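PDB 6ORI: EF0056 from Enterococcus faecalis, which is of unknown function but is a surface protein of enterococci, probably with immunoglobulin-like domains and linked to biofilm formation. Local coordinates for residues A[19-23]-A[167-171]. Residues are numbered along the deposited sequence; the frame is centred on the assembly and turned at random.
Sequences FQENP and YRIYL
Across one face of an antiparallel beta-sheet in this probably immunoglobulin-like surface protein, the N-terminal loop 19-23 is tied to strand 166-173 by Arg-168 and Tyr-170, two residues apart and so on the same side of the strand. Both are long side chains with polar ends, suited to spanning the gap between strand and loop, where even the nearest CA atoms, of Gln-20 and Arg-168, are 8.9 Å apart. Arg-168 leaves the strand with CG anti to its backbone N (chi1 177°) and stays extended to NE, which carries the guanidinium out to the loop backbone. There NH1 donates to Glu-21 O at 3.0 Å, near the guanidinium plane and onto a carbonyl lone pair, while NH2 forms a salt bridge with Glu-185. The amide of Gln-20 lies stacked over one guanidinium face, its plane only 11° from parallel, with NE2 3.5 Å from CZ of Arg-168. One N-H of Gln-20 NE2 points to Asn-22 OD1 in a nearly straight bond of 2.9 Å; NE2 and Arg-168 NH2 are both donors, so the stack is a contact of flat faces and not a hydrogen bond. Gln-20 OE1 is taken by Asn-17, so the flat amide is held at both ends. The ring of Tyr-170 lies on the opposite side of the guanidinium, and NH1 sits over the ring centre. A carboxylate suits position 21, because Glu-21 OE1 meets both Arg-71, in a salt bridge, and Tyr-170 OH, which donates to it at 2.6 Å. OE1 lies in the ring plane, but the hydroxyl comes to it from above the carboxylate plane, 38° out of it. Two waters add further links. One joins Asn-22 OD1 to Arg-168 NH2; the other accepts from Glu-21 N and Arg-168 NH1 and donates to Tyr-170 OH, 2.9 Å away.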
loop_
_atom_site.group_PDB
_atom_site.type_symbol
_atom_site.label_atom_id
_atom_site.label_comp_id
_atom_site.label_asym_id
_atom_site.label_seq_id
_atom_site.Cartn_x
_atom_site.Cartn_y
_atom_site.Cartn_z
ATOM N N PHE A 19 -9.219 2.152 -14.267
ATOM C CA PHE A 19 -10.261 3.164 -14.086
ATOM C C PHE A 19 -10.199 3.788 -12.699
ATOM O O PHE A 19 -10.408 3.123 -11.681
ATOM C CB PHE A 19 -11.647 2.576 -14.370
ATOM C CG PHE A 19 -11.823 2.114 -15.793
ATOM C CD1 PHE A 19 -11.799 3.025 -16.838
ATOM C CD2 PHE A 19 -12.011 0.772 -16.085
ATOM C CE1 PHE A 19 -11.955 2.605 -18.150
ATOM C CE2 PHE A 19 -12.168 0.347 -17.394
ATOM C CZ PHE A 19 -12.139 1.266 -18.426
ATOM N N GLN A 20 -9.899 5.082 -12.682
ATOM C CA GLN A 20 -9.696 5.825 -11.449
ATOM C C GLN A 20 -9.499 7.291 -11.796
ATOM O O GLN A 20 -9.331 7.658 -12.961
ATOM C CB GLN A 20 -8.467 5.311 -10.702
ATOM C CG GLN A 20 -7.134 5.557 -11.427
ATOM C CD GLN A 20 -5.954 5.130 -10.601
ATOM O OE1 GLN A 20 -6.011 4.112 -9.923
ATOM N NE2 GLN A 20 -4.880 5.912 -10.639
ATOM N N GLU A 21 -9.510 8.132 -10.772
ATOM C CA GLU A 21 -9.243 9.551 -10.952
ATOM C C GLU A 21 -7.756 9.807 -11.181
ATOM O O GLU A 21 -6.922 9.432 -10.355
ATOM C CB GLU A 21 -9.709 10.333 -9.716
ATOM C CG GLU A 21 -11.221 10.287 -9.490
ATOM C CD GLU A 21 -11.738 11.299 -8.454
ATOM O OE1 GLU A 21 -11.184 11.426 -7.328
ATOM O OE2 GLU A 21 -12.741 11.977 -8.770
ATOM N N ASN A 22 -7.430 10.445 -12.308
ATOM C CA ASN A 22 -6.058 10.868 -12.616
ATOM C C ASN A 22 -6.039 12.340 -13.018
ATOM O O ASN A 22 -5.687 12.663 -14.149
ATOM C CB ASN A 22 -5.465 10.013 -13.744
ATOM C CG ASN A 22 -5.321 8.553 -13.353
ATOM O OD1 ASN A 22 -4.773 8.233 -12.297
ATOM N ND2 ASN A 22 -5.813 7.657 -14.205
ATOM N N PRO A 23 -6.446 13.230 -12.100
ATOM C CA PRO A 23 -6.543 14.668 -12.383
ATOM C C PRO A 23 -5.203 15.398 -12.409
ATOM O O PRO A 23 -5.164 16.544 -12.861
ATOM C CB PRO A 23 -7.368 15.186 -11.213
ATOM C CG PRO A 23 -7.004 14.274 -10.088
ATOM C CD PRO A 23 -6.824 12.918 -10.709
ATOM N N TYR A 167 -8.895 -1.765 -3.639
ATOM C CA TYR A 167 -9.261 -0.501 -3.012
ATOM C C TYR A 167 -8.147 0.500 -3.286
ATOM O O TYR A 167 -7.002 0.111 -3.517
ATOM C CB TYR A 167 -9.488 -0.653 -1.516
ATOM C CG TYR A 167 -8.338 -1.216 -0.726
ATOM C CD1 TYR A 167 -7.245 -0.438 -0.373
ATOM C CD2 TYR A 167 -8.373 -2.528 -0.289
ATOM C CE1 TYR A 167 -6.195 -0.995 0.370
ATOM C CE2 TYR A 167 -7.359 -3.074 0.460
ATOM C CZ TYR A 167 -6.288 -2.306 0.793
ATOM O OH TYR A 167 -5.290 -2.893 1.544
ATOM N N ARG A 168 -8.491 1.784 -3.295
ATOM C CA ARG A 168 -7.508 2.863 -3.370
ATOM C C ARG A 168 -7.922 3.959 -2.412
ATOM O O ARG A 168 -9.061 4.434 -2.476
ATOM C CB ARG A 168 -7.414 3.409 -4.797
ATOM C CG ARG A 168 -6.455 4.603 -4.972
ATOM C CD ARG A 168 -6.694 5.329 -6.292
ATOM N NE ARG A 168 -5.584 6.189 -6.675
ATOM C CZ ARG A 168 -5.668 7.210 -7.523
ATOM N NH1 ARG A 168 -6.819 7.561 -8.073
ATOM N NH2 ARG A 168 -4.568 7.885 -7.817
ATOM N N ILE A 169 -7.030 4.376 -1.520
ATOM C CA ILE A 169 -7.266 5.518 -0.662
ATOM C C ILE A 169 -6.272 6.621 -1.022
ATOM O O ILE A 169 -5.108 6.351 -1.337
ATOM C CB ILE A 169 -7.221 5.119 0.825
ATOM C CG1 ILE A 169 -7.809 6.235 1.697
ATOM C CG2 ILE A 169 -5.804 4.737 1.249
ATOM C CD1 ILE A 169 -8.019 5.844 3.142
ATOM N N TYR A 170 -6.741 7.859 -1.062
ATOM C CA TYR A 170 -5.894 8.956 -1.492
ATOM C C TYR A 170 -6.407 10.269 -0.948
ATOM O O TYR A 170 -7.509 10.346 -0.430
ATOM C CB TYR A 170 -5.761 8.994 -3.023
ATOM C CG TYR A 170 -7.043 9.088 -3.828
ATOM C CD1 TYR A 170 -7.874 7.976 -3.991
ATOM C CD2 TYR A 170 -7.387 10.254 -4.495
ATOM C CE1 TYR A 170 -9.033 8.056 -4.761
ATOM C CE2 TYR A 170 -8.544 10.332 -5.261
ATOM C CZ TYR A 170 -9.344 9.215 -5.388
ATOM O OH TYR A 170 -10.486 9.233 -6.154
ATOM N N LEU A 171 -5.573 11.295 -1.030
ATOM C CA LEU A 171 -5.894 12.613 -0.516
ATOM C C LEU A 171 -5.962 13.616 -1.647
ATOM O O LEU A 171 -5.044 13.659 -2.472
ATOM C CB LEU A 171 -4.810 13.011 0.467
ATOM C CG LEU A 171 -4.999 14.330 1.188
ATOM C CD1 LEU A 171 -6.192 14.243 2.109
ATOM C CD2 LEU A 171 -3.731 14.682 1.963
HETATM O O HOH W 1 -9.685 7.136 -8.024
HETATM O O HOH W 2 -3.649 9.549 -10.130
#